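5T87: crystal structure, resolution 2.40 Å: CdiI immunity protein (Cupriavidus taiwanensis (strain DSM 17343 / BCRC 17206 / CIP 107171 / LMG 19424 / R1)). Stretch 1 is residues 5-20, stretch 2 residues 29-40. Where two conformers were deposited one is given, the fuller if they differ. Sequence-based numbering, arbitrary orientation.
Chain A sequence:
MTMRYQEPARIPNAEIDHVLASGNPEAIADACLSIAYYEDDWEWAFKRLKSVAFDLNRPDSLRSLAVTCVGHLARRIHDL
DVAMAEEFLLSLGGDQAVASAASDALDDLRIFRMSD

Stretch 1 5-20: YQEPARIPNAEIDHVL
Stretch 2 29-40: ADACLSIAYYED

In this CdiI immunity protein, an extended segment leading into the first turns of a helix packs against the end of a second helix. Residues 6-12 are loop, with phi near -55 to -134° and psi of 111 to 150°; residues 13-15 turn into helical phi/psi, and Ile16 to Leu20 are helical. Residues 29-38 are the last part of the partner helix, which begins earlier in the chain and which Glu39 leaves at phi/psi -86/140°. The two helix axes approach to 9.5 Å with their directions 145° apart, so they run roughly antiparallel. Register is set by the CA pairs Pro8-Leu33 (6.1 Å), Arg10-Ser34 (5.3 Å), Asn13-Glu39 (7.9 Å) and Ile16-Ala31 (6.1 Å). The contact buries 807 Å², both sides summed.

Two hydrogen bonds serve the loop backbone, whose polar groups lack the regular partners a helix would supply. Tyr38 (chi1 m, -47°) donates from OH to Pro8 O at 2.6 Å, the carbonyl lying at the edge of the ring, near its plane. Ser34 (chi1 t) accepts from Ile11 N at its OG, 2.8 Å away with an N-H...O angle of 157°; its short side chain suits the close backbone approach at Arg10, whose CA is 3.6 Å from Ser34 OG.

Charged and amide groups gather around Glu39, which is folded by m, m chi1 and chi2 (-59°, -65°) and chi3 of -32°. Its OE2 forms a salt bridge with Arg10 NH1 at 2.7 Å, while its OE1 accepts from Asn13 ND2 at 2.8 Å (142°). Arg10 reaches across with chi1-chi3 t, p, t (155°, 75°, -173°) and chi4 of -169°; Asn13 has chi1 t and chi2 -69°. Water 1 links the same pair of charged residues, accepting from Arg10 NH2 at 2.7 Å and donating to Glu39 OE1 at 3.1 Å. Two carboxylate oxygens thus let one buried residue engage the side chains of both Arg10 and Asn13.

Apolar packing completes the contact. The compact Pro8 ring, puckered C-gamma exo, lays its CG over one face of the flat Tyr37 ring (chi1 -86°, chi2 39°), 3.8 Å from the centroid and 15° off the normal, a CH-pi contact; Pro8 CB also meets Leu33 CB at 3.9 Å. Around Ala31, whose small methyl admits several larger neighbours, CB is approached by Leu20 CD2 (3.9 Å), Val19 CG1 (4.0 Å), Ile16 CD1 (4.1 Å) and Ile11 CD1 (4.4 Å). Leu20 is m, t; Val19 t; Ile16 m, m; Ile11 m, t. Branched Ile16 also places CG2 3.9 Å from CD1 of Ile35 (m, t).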

ATOM      1  N   TYR A   5      -1.015 -12.119   7.782  1.00 58.39           N
ATOM      2  CA  TYR A   5      -1.982 -11.208   7.194  1.00 58.56           C
ATOM      3  C   TYR A   5      -2.659 -10.434   8.313  1.00 59.34           C
ATOM      4  O   TYR A   5      -3.121 -11.031   9.269  1.00 58.19           O
ATOM      5  CB  TYR A   5      -3.044 -11.961   6.372  1.00 59.83           C
ATOM      6  CG  TYR A   5      -4.111 -11.050   5.781  1.00 59.74           C
ATOM      7  CD1 TYR A   5      -3.831 -10.248   4.676  1.00 59.59           C
ATOM      8  CD2 TYR A   5      -5.386 -10.973   6.345  1.00 60.69           C
ATOM      9  CE1 TYR A   5      -4.792  -9.400   4.136  1.00 60.90           C
ATOM     10  CE2 TYR A   5      -6.359 -10.130   5.817  1.00 61.87           C
ATOM     11  CZ  TYR A   5      -6.063  -9.338   4.711  1.00 62.11           C
ATOM     12  OH  TYR A   5      -7.018  -8.482   4.175  1.00 63.21           O
ATOM     13  N   GLN A   6      -2.697  -9.106   8.192  1.00 61.40           N
ATOM     14  CA  GLN A   6      -3.546  -8.274   9.052  1.00 63.48           C
ATOM     15  C   GLN A   6      -4.283  -7.272   8.181  1.00 62.41           C
ATOM     16  O   GLN A   6      -3.673  -6.445   7.498  1.00 61.05           O
ATOM     17  CB  GLN A   6      -2.751  -7.561  10.154  1.00 65.37           C
ATOM     18  CG  GLN A   6      -3.561  -7.274  11.427  1.00 67.91           C
ATOM     19  CD  GLN A   6      -2.712  -6.707  12.580  1.00 68.69           C
ATOM     20  OE1 GLN A   6      -1.946  -7.431  13.244  1.00 68.91           O
ATOM     21  NE2 GLN A   6      -2.860  -5.407  12.830  1.00 68.65           N
ATOM     22  N   GLU A   7      -5.603  -7.406   8.191  1.00 62.02           N
ATOM     23  CA  GLU A   7      -6.499  -6.462   7.586  1.00 61.33           C
ATOM     24  C   GLU A   7      -6.616  -5.278   8.534  1.00 58.59           C
ATOM     25  O   GLU A   7      -6.910  -5.468   9.710  1.00 57.23           O
ATOM     26  CB  GLU A   7      -7.863  -7.103   7.410  1.00 64.76           C
ATOM     27  CG  GLU A   7      -8.836  -6.298   6.571  1.00 66.64           C
ATOM     28  CD  GLU A   7      -9.956  -7.167   6.058  1.00 70.15           C
ATOM     29  OE1 GLU A   7     -10.618  -6.780   5.077  1.00 73.07           O
ATOM     30  OE2 GLU A   7     -10.156  -8.262   6.623  1.00 73.25           O
ATOM     31  N   PRO A   8      -6.387  -4.055   8.030  1.00 56.05           N
ATOM     32  CA  PRO A   8      -6.425  -2.851   8.857  1.00 54.58           C
ATOM     33  C   PRO A   8      -7.721  -2.620   9.643  1.00 54.66           C
ATOM     34  O   PRO A   8      -8.810  -2.696   9.076  1.00 53.20           O
ATOM     35  CB  PRO A   8      -6.252  -1.727   7.840  1.00 54.90           C
ATOM     36  CG  PRO A   8      -5.547  -2.340   6.690  1.00 55.44           C
ATOM     37  CD  PRO A   8      -5.913  -3.780   6.660  1.00 56.19           C
ATOM     38  N   ALA A   9      -7.581  -2.329  10.937  1.00 55.18           N
ATOM     39  CA  ALA A   9      -8.700  -1.899  11.777  1.00 56.51           C
ATOM     40  C   ALA A   9      -9.092  -0.474  11.428  1.00 57.05           C
ATOM     41  O   ALA A   9      -8.253   0.312  10.999  1.00 55.26           O
ATOM     42  CB  ALA A   9      -8.313  -1.962  13.248  1.00 56.60           C
ATOM     43  N   ARG A  10     -10.372  -0.151  11.604  0.50 58.70           N
ATOM     44  CA  ARG A  10     -10.874   1.214  11.431  0.50 59.07           C
ATOM     45  C   ARG A  10     -10.687   2.006  12.726  0.50 59.38           C
ATOM     46  O   ARG A  10     -11.348   1.726  13.727  0.50 60.06           O
ATOM     47  CB  ARG A  10     -12.357   1.201  11.025  0.50 60.30           C
ATOM     48  CG  ARG A  10     -13.134   2.467  11.385  0.50 60.88           C
ATOM     49  CD  ARG A  10     -12.815   3.657  10.483  0.50 59.89           C
ATOM     50  NE  ARG A  10     -13.449   4.889  10.953  0.50 60.21           N
ATOM     51  CZ  ARG A  10     -13.513   6.011  10.247  0.50 60.02           C
ATOM     52  NH1 ARG A  10     -12.991   6.055   9.032  0.50 59.11           N
ATOM     53  NH2 ARG A  10     -14.102   7.086  10.755  0.50 60.60           N
ATOM     54  N   ILE A  11      -9.781   2.984  12.694  1.00 58.66           N
ATOM     55  CA  ILE A  11      -9.600   3.942  13.792  1.00 59.87           C
ATOM     56  C   ILE A  11     -10.455   5.179  13.518  1.00 61.50           C
ATOM     57  O   ILE A  11     -10.357   5.771  12.424  1.00 61.01           O
ATOM     58  CB  ILE A  11      -8.136   4.369  13.953  1.00 60.06           C
ATOM     59  CG1 ILE A  11      -7.288   3.169  14.402  1.00 61.47           C
ATOM     60  CG2 ILE A  11      -8.010   5.501  14.976  1.00 60.36           C
ATOM     61  CD1 ILE A  11      -5.808   3.315  14.103  1.00 61.40           C
ATOM     62  N   PRO A  12     -11.288   5.590  14.505  1.00 63.52           N
ATOM     63  CA  PRO A  12     -12.130   6.757  14.272  1.00 64.26           C
ATOM     64  C   PRO A  12     -11.301   7.976  13.905  1.00 64.36           C
ATOM     65  O   PRO A  12     -10.199   8.158  14.438  1.00 63.72           O
ATOM     66  CB  PRO A  12     -12.824   6.975  15.619  1.00 65.51           C
ATOM     67  CG  PRO A  12     -12.819   5.649  16.258  1.00 66.12           C
ATOM     68  CD  PRO A  12     -11.515   5.035  15.852  1.00 64.66           C
ATOM     69  N   ASN A  13     -11.842   8.780  12.994  1.00 64.51           N
ATOM     70  CA  ASN A  13     -11.187   9.991  12.507  1.00 63.93           C
ATOM     71  C   ASN A  13     -10.672  10.870  13.660  1.00 62.71           C
ATOM     72  O   ASN A  13      -9.512  11.285  13.676  1.00 60.07           O
ATOM     73  CB  ASN A  13     -12.183  10.764  11.634  1.00 65.86           C
ATOM     74  CG  ASN A  13     -11.529  11.862  10.809  1.00 67.18           C
ATOM     75  OD1 ASN A  13     -11.068  12.881  11.347  1.00 69.06           O
ATOM     76  ND2 ASN A  13     -11.519  11.682   9.484  1.00 67.00           N
ATOM     77  N   ALA A  14     -11.535  11.102  14.642  1.00 63.84           N
ATOM     78  CA  ALA A  14     -11.238  11.969  15.791  1.00 64.50           C
ATOM     79  C   ALA A  14     -10.014  11.581  16.628  1.00 63.06           C
ATOM     80  O   ALA A  14      -9.459  12.416  17.330  1.00 62.12           O
ATOM     81  CB  ALA A  14     -12.464  12.050  16.695  1.00 66.55           C
ATOM     82  N   GLU A  15      -9.604  10.324  16.574  1.00 63.68           N
ATOM     83  CA  GLU A  15      -8.487   9.847  17.403  1.00 64.42           C
ATOM     84  C   GLU A  15      -7.144   9.868  16.674  1.00 61.31           C
ATOM     85  O   GLU A  15      -6.100   9.728  17.305  1.00 62.25           O
ATOM     86  CB  GLU A  15      -8.805   8.449  17.948  1.00 65.92           C
ATOM     87  CG  GLU A  15     -10.067   8.426  18.814  1.00 69.41           C
ATOM     88  CD  GLU A  15     -10.429   7.050  19.366  1.00 73.40           C
ATOM     89  OE1 GLU A  15      -9.648   6.074  19.210  1.00 73.63           O
ATOM     90  OE2 GLU A  15     -11.518   6.947  19.978  1.00 77.34           O
ATOM     91  N   ILE A  16      -7.176  10.096  15.365  1.00 58.08           N
ATOM     92  CA  ILE A  16      -6.024   9.871  14.491  1.00 55.80           C
ATOM     93  C   ILE A  16      -4.823  10.763  14.834  1.00 54.83           C
ATOM     94  O   ILE A  16      -3.700  10.271  14.990  1.00 53.90           O
ATOM     95  CB  ILE A  16      -6.429  10.050  13.005  1.00 55.35           C
ATOM     96  CG1 ILE A  16      -7.355   8.914  12.553  1.00 55.32           C
ATOM     97  CG2 ILE A  16      -5.214  10.123  12.077  1.00 54.88           C
ATOM     98  CD1 ILE A  16      -6.660   7.610  12.221  1.00 54.26           C
ATOM     99  N   ASP A  17      -5.060  12.064  14.949  1.00 54.82           N
ATOM    100  CA  ASP A  17      -3.973  13.019  15.183  1.00 54.86           C
ATOM    101  C   ASP A  17      -3.259  12.802  16.514  1.00 55.25           C
ATOM    102  O   ASP A  17      -2.052  13.021  16.609  1.00 53.07           O
ATOM    103  CB  ASP A  17      -4.481  14.458  15.093  1.00 55.42           C
ATOM    104  CG  ASP A  17      -4.922  14.833  13.699  1.00 54.97           C
ATOM    105  OD1 ASP A  17      -4.259  14.428  12.723  1.00 53.50           O
ATOM    106  OD2 ASP A  17      -5.942  15.543  13.573  1.00 56.65           O
ATOM    107  N   HIS A  18      -4.004  12.375  17.530  1.00 57.74           N
ATOM    108  CA  HIS A  18      -3.399  12.008  18.801  1.00 60.33           C
ATOM    109  C   HIS A  18      -2.489  10.780  18.638  1.00 59.05           C
ATOM    110  O   HIS A  18      -1.371  10.762  19.144  1.00 59.52           O
ATOM    111  CB  HIS A  18      -4.453  11.765  19.882  1.00 63.04           C
ATOM    112  CG  HIS A  18      -3.855  11.394  21.203  1.00 67.87           C
ATOM    113  ND1 HIS A  18      -4.129  10.198  21.842  1.00 69.71           N
ATOM    114  CD2 HIS A  18      -2.942  12.032  21.976  1.00 69.59           C
ATOM    115  CE1 HIS A  18      -3.442  10.134  22.971  1.00 70.02           C
ATOM    116  NE2 HIS A  18      -2.708  11.230  23.071  1.00 70.91           N
ATOM    117  N   VAL A  19      -2.960   9.778  17.909  1.00 57.85           N
ATOM    118  CA  VAL A  19      -2.182   8.570  17.672  1.00 56.79           C
ATOM    119  C   VAL A  19      -0.890   8.888  16.921  1.00 56.95           C
ATOM    120  O   VAL A  19       0.148   8.281  17.183  1.00 56.77           O
ATOM    121  CB  VAL A  19      -2.992   7.530  16.872  1.00 56.29           C
ATOM    122  CG1 VAL A  19      -2.122   6.359  16.434  1.00 55.09           C
ATOM    123  CG2 VAL A  19      -4.177   7.024  17.685  1.00 57.64           C
ATOM    124  N   LEU A  20      -0.961   9.822  15.979  1.00 56.94           N
ATOM    125  CA  LEU A  20       0.210  10.186  15.183  1.00 57.28           C
ATOM    126  C   LEU A  20       1.233  11.029  15.944  1.00 58.00           C
ATOM    127  O   LEU A  20       2.402  11.066  15.559  1.00 56.37           O
ATOM    128  CB  LEU A  20      -0.212  10.953  13.927  1.00 58.09           C
ATOM    129  CG  LEU A  20      -0.969  10.193  12.841  1.00 57.19           C
ATOM    130  CD1 LEU A  20      -1.261  11.160  11.708  1.00 56.11           C
ATOM    131  CD2 LEU A  20      -0.176   9.001  12.336  1.00 56.50           C
ATOM    132  N   ALA A  29       1.335   2.899  12.333  1.00 46.71           N
ATOM    133  CA  ALA A  29       1.057   2.127  11.133  1.00 46.07           C
ATOM    134  C   ALA A  29      -0.441   1.902  10.992  1.00 46.33           C
ATOM    135  O   ALA A  29      -0.995   2.017   9.898  1.00 45.44           O
ATOM    136  CB  ALA A  29       1.776   0.798  11.196  1.00 46.53           C
ATOM    137  N   ASP A  30      -1.095   1.594  12.108  1.00 46.55           N
ATOM    138  CA  ASP A  30      -2.525   1.360  12.091  1.00 46.93           C
ATOM    139  C   ASP A  30      -3.266   2.598  11.644  1.00 45.27           C
ATOM    140  O   ASP A  30      -4.181   2.502  10.859  1.00 45.15           O
ATOM    141  CB  ASP A  30      -3.032   0.912  13.466  1.00 48.98           C
ATOM    142  CG  ASP A  30      -2.593  -0.487  13.822  1.00 49.80           C
ATOM    143  OD1 ASP A  30      -2.017  -1.185  12.959  1.00 49.62           O
ATOM    144  OD2 ASP A  30      -2.814  -0.878  14.986  1.00 52.44           O
ATOM    145  N   ALA A  31      -2.852   3.754  12.143  1.00 44.57           N
ATOM    146  CA  ALA A  31      -3.441   5.044  11.743  1.00 44.06           C
ATOM    147  C   ALA A  31      -3.262   5.309  10.249  1.00 43.26           C
ATOM    148  O   ALA A  31      -4.238   5.574   9.543  1.00 42.70           O
ATOM    149  CB  ALA A  31      -2.837   6.173  12.553  1.00 43.79           C
ATOM    150  N   CYS A  32      -2.026   5.196   9.767  1.00 42.76           N
ATOM    151  CA  CYS A  32      -1.755   5.316   8.341  1.00 43.25           C
ATOM    152  C   CYS A  32      -2.627   4.402   7.521  1.00 43.65           C
ATOM    153  O   CYS A  32      -3.190   4.811   6.525  1.00 44.96           O
ATOM    154  CB  CYS A  32      -0.290   5.038   8.036  1.00 43.87           C
ATOM    155  SG  CYS A  32       0.798   6.333   8.693  1.00 45.73           S
ATOM    156  N   LEU A  33      -2.767   3.157   7.942  1.00 44.85           N
ATOM    157  CA  LEU A  33      -3.589   2.225   7.179  1.00 44.68           C
ATOM    158  C   LEU A  33      -5.085   2.483   7.309  1.00 45.20           C
ATOM    159  O   LEU A  33      -5.820   2.289   6.340  1.00 46.04           O
ATOM    160  CB  LEU A  33      -3.265   0.793   7.540  1.00 44.89           C
ATOM    161  CG  LEU A  33      -1.970   0.285   6.918  1.00 44.71           C
ATOM    162  CD1 LEU A  33      -1.580  -1.018   7.614  1.00 44.55           C
ATOM    163  CD2 LEU A  33      -2.096   0.099   5.403  1.00 44.92           C
ATOM    164  N   SER A  34      -5.539   2.930   8.477  1.00 44.88           N
ATOM    165  CA  SER A  34      -6.941   3.292   8.637  1.00 45.76           C
ATOM    166  C   SER A  34      -7.312   4.438   7.664  1.00 45.71           C
ATOM    167  O   SER A  34      -8.376   4.424   7.018  1.00 45.83           O
ATOM    168  CB  SER A  34      -7.233   3.684  10.080  1.00 46.55           C
ATOM    169  OG  SER A  34      -8.637   3.740  10.293  1.00 48.73           O
ATOM    170  N   ILE A  35      -6.406   5.402   7.560  1.00 44.28           N
ATOM    171  CA  ILE A  35      -6.503   6.462   6.572  1.00 44.11           C
ATOM    172  C   ILE A  35      -6.514   5.870   5.168  1.00 43.82           C
ATOM    173  O   ILE A  35      -7.386   6.200   4.364  1.00 44.09           O
ATOM    174  CB  ILE A  35      -5.338   7.469   6.716  1.00 43.37           C
ATOM    175  CG1 ILE A  35      -5.535   8.324   7.969  1.00 43.72           C
ATOM    176  CG2 ILE A  35      -5.225   8.360   5.494  1.00 43.42           C
ATOM    177  CD1 ILE A  35      -4.266   8.989   8.454  1.00 43.92           C
ATOM    178  N   ALA A  36      -5.546   5.016   4.871  1.00 43.39           N
ATOM    179  CA  ALA A  36      -5.412   4.496   3.515  1.00 44.04           C
ATOM    180  C   ALA A  36      -6.664   3.763   3.058  1.00 45.11           C
ATOM    181  O   ALA A  36      -7.102   3.982   1.937  1.00 46.30           O
ATOM    182  CB  ALA A  36      -4.207   3.593   3.396  1.00 44.44           C
ATOM    183  N   TYR A  37      -7.255   2.948   3.938  1.00 45.13           N
ATOM    184  CA  TYR A  37      -8.355   2.043   3.571  1.00 46.51           C
ATOM    185  C   TYR A  37      -9.747   2.624   3.756  1.00 47.54           C
ATOM    186  O   TYR A  37     -10.662   2.223   3.039  1.00 49.06           O
ATOM    187  CB  TYR A  37      -8.274   0.698   4.362  1.00 47.01           C
ATOM    188  CG  TYR A  37      -7.393  -0.378   3.751  1.00 45.97           C
ATOM    189  CD1 TYR A  37      -6.181  -0.047   3.155  1.00 45.06           C
ATOM    190  CD2 TYR A  37      -7.751  -1.741   3.810  1.00 46.69           C
ATOM    191  CE1 TYR A  37      -5.361  -1.018   2.607  1.00 45.44           C
ATOM    192  CE2 TYR A  37      -6.918  -2.732   3.276  1.00 46.55           C
ATOM    193  CZ  TYR A  37      -5.720  -2.355   2.666  1.00 45.84           C
ATOM    194  OH  TYR A  37      -4.843  -3.239   2.079  1.00 45.31           O
ATOM    195  N   TYR A  38      -9.920   3.528   4.719  1.00 48.73           N
ATOM    196  CA  TYR A  38     -11.268   3.978   5.130  1.00 50.29           C
ATOM    197  C   TYR A  38     -11.610   5.479   5.031  1.00 50.49           C
ATOM    198  O   TYR A  38     -12.791   5.786   5.003  1.00 50.66           O
ATOM    199  CB  TYR A  38     -11.573   3.473   6.548  1.00 50.85           C
ATOM    200  CG  TYR A  38     -11.240   2.006   6.713  1.00 51.87           C
ATOM    201  CD1 TYR A  38     -11.882   1.039   5.934  1.00 53.11           C
ATOM    202  CD2 TYR A  38     -10.264   1.579   7.613  1.00 51.20           C
ATOM    203  CE1 TYR A  38     -11.571  -0.306   6.052  1.00 52.73           C
ATOM    204  CE2 TYR A  38      -9.943   0.236   7.739  1.00 51.51           C
ATOM    205  CZ  TYR A  38     -10.597  -0.709   6.955  1.00 52.85           C
ATOM    206  OH  TYR A  38     -10.290  -2.063   7.074  1.00 52.78           O
ATOM    207  N   GLU A  39     -10.642   6.399   4.983  1.00 51.04           N
ATOM    208  CA  GLU A  39     -10.980   7.847   4.882  1.00 53.34           C
ATOM    209  C   GLU A  39     -11.178   8.264   3.426  1.00 52.46           C
ATOM    210  O   GLU A  39     -10.456   7.807   2.533  1.00 51.32           O
ATOM    211  CB  GLU A  39      -9.949   8.757   5.567  1.00 55.47           C
ATOM    212  CG  GLU A  39      -9.753   8.493   7.075  1.00 58.95           C
ATOM    213  CD  GLU A  39     -10.990   8.786   7.941  1.00 63.08           C
ATOM    214  OE1 GLU A  39     -11.762   9.714   7.578  1.00 64.04           O
ATOM    215  OE2 GLU A  39     -11.180   8.096   8.990  1.00 65.49           O
ATOM    216  N   ASP A  40     -12.175   9.113   3.194  1.00 52.08           N
ATOM    217  CA  ASP A  40     -12.558   9.521   1.835  1.00 52.14           C
ATOM    218  C   ASP A  40     -12.160  10.930   1.455  1.00 49.07           C
ATOM    219  O   ASP A  40     -12.288  11.296   0.304  1.00 49.81           O
ATOM    220  CB  ASP A  40     -14.078   9.367   1.654  1.00 54.95           C
ATOM    221  CG  ASP A  40     -14.504   7.912   1.514  1.00 57.63           C
ATOM    222  OD1 ASP A  40     -13.625   7.068   1.231  1.00 60.05           O
ATOM    223  OD2 ASP A  40     -15.713   7.609   1.679  1.00 59.79           O
TER
HETATM  224  O   HOH W   1     -14.504   8.671   8.611  1.00 68.22           O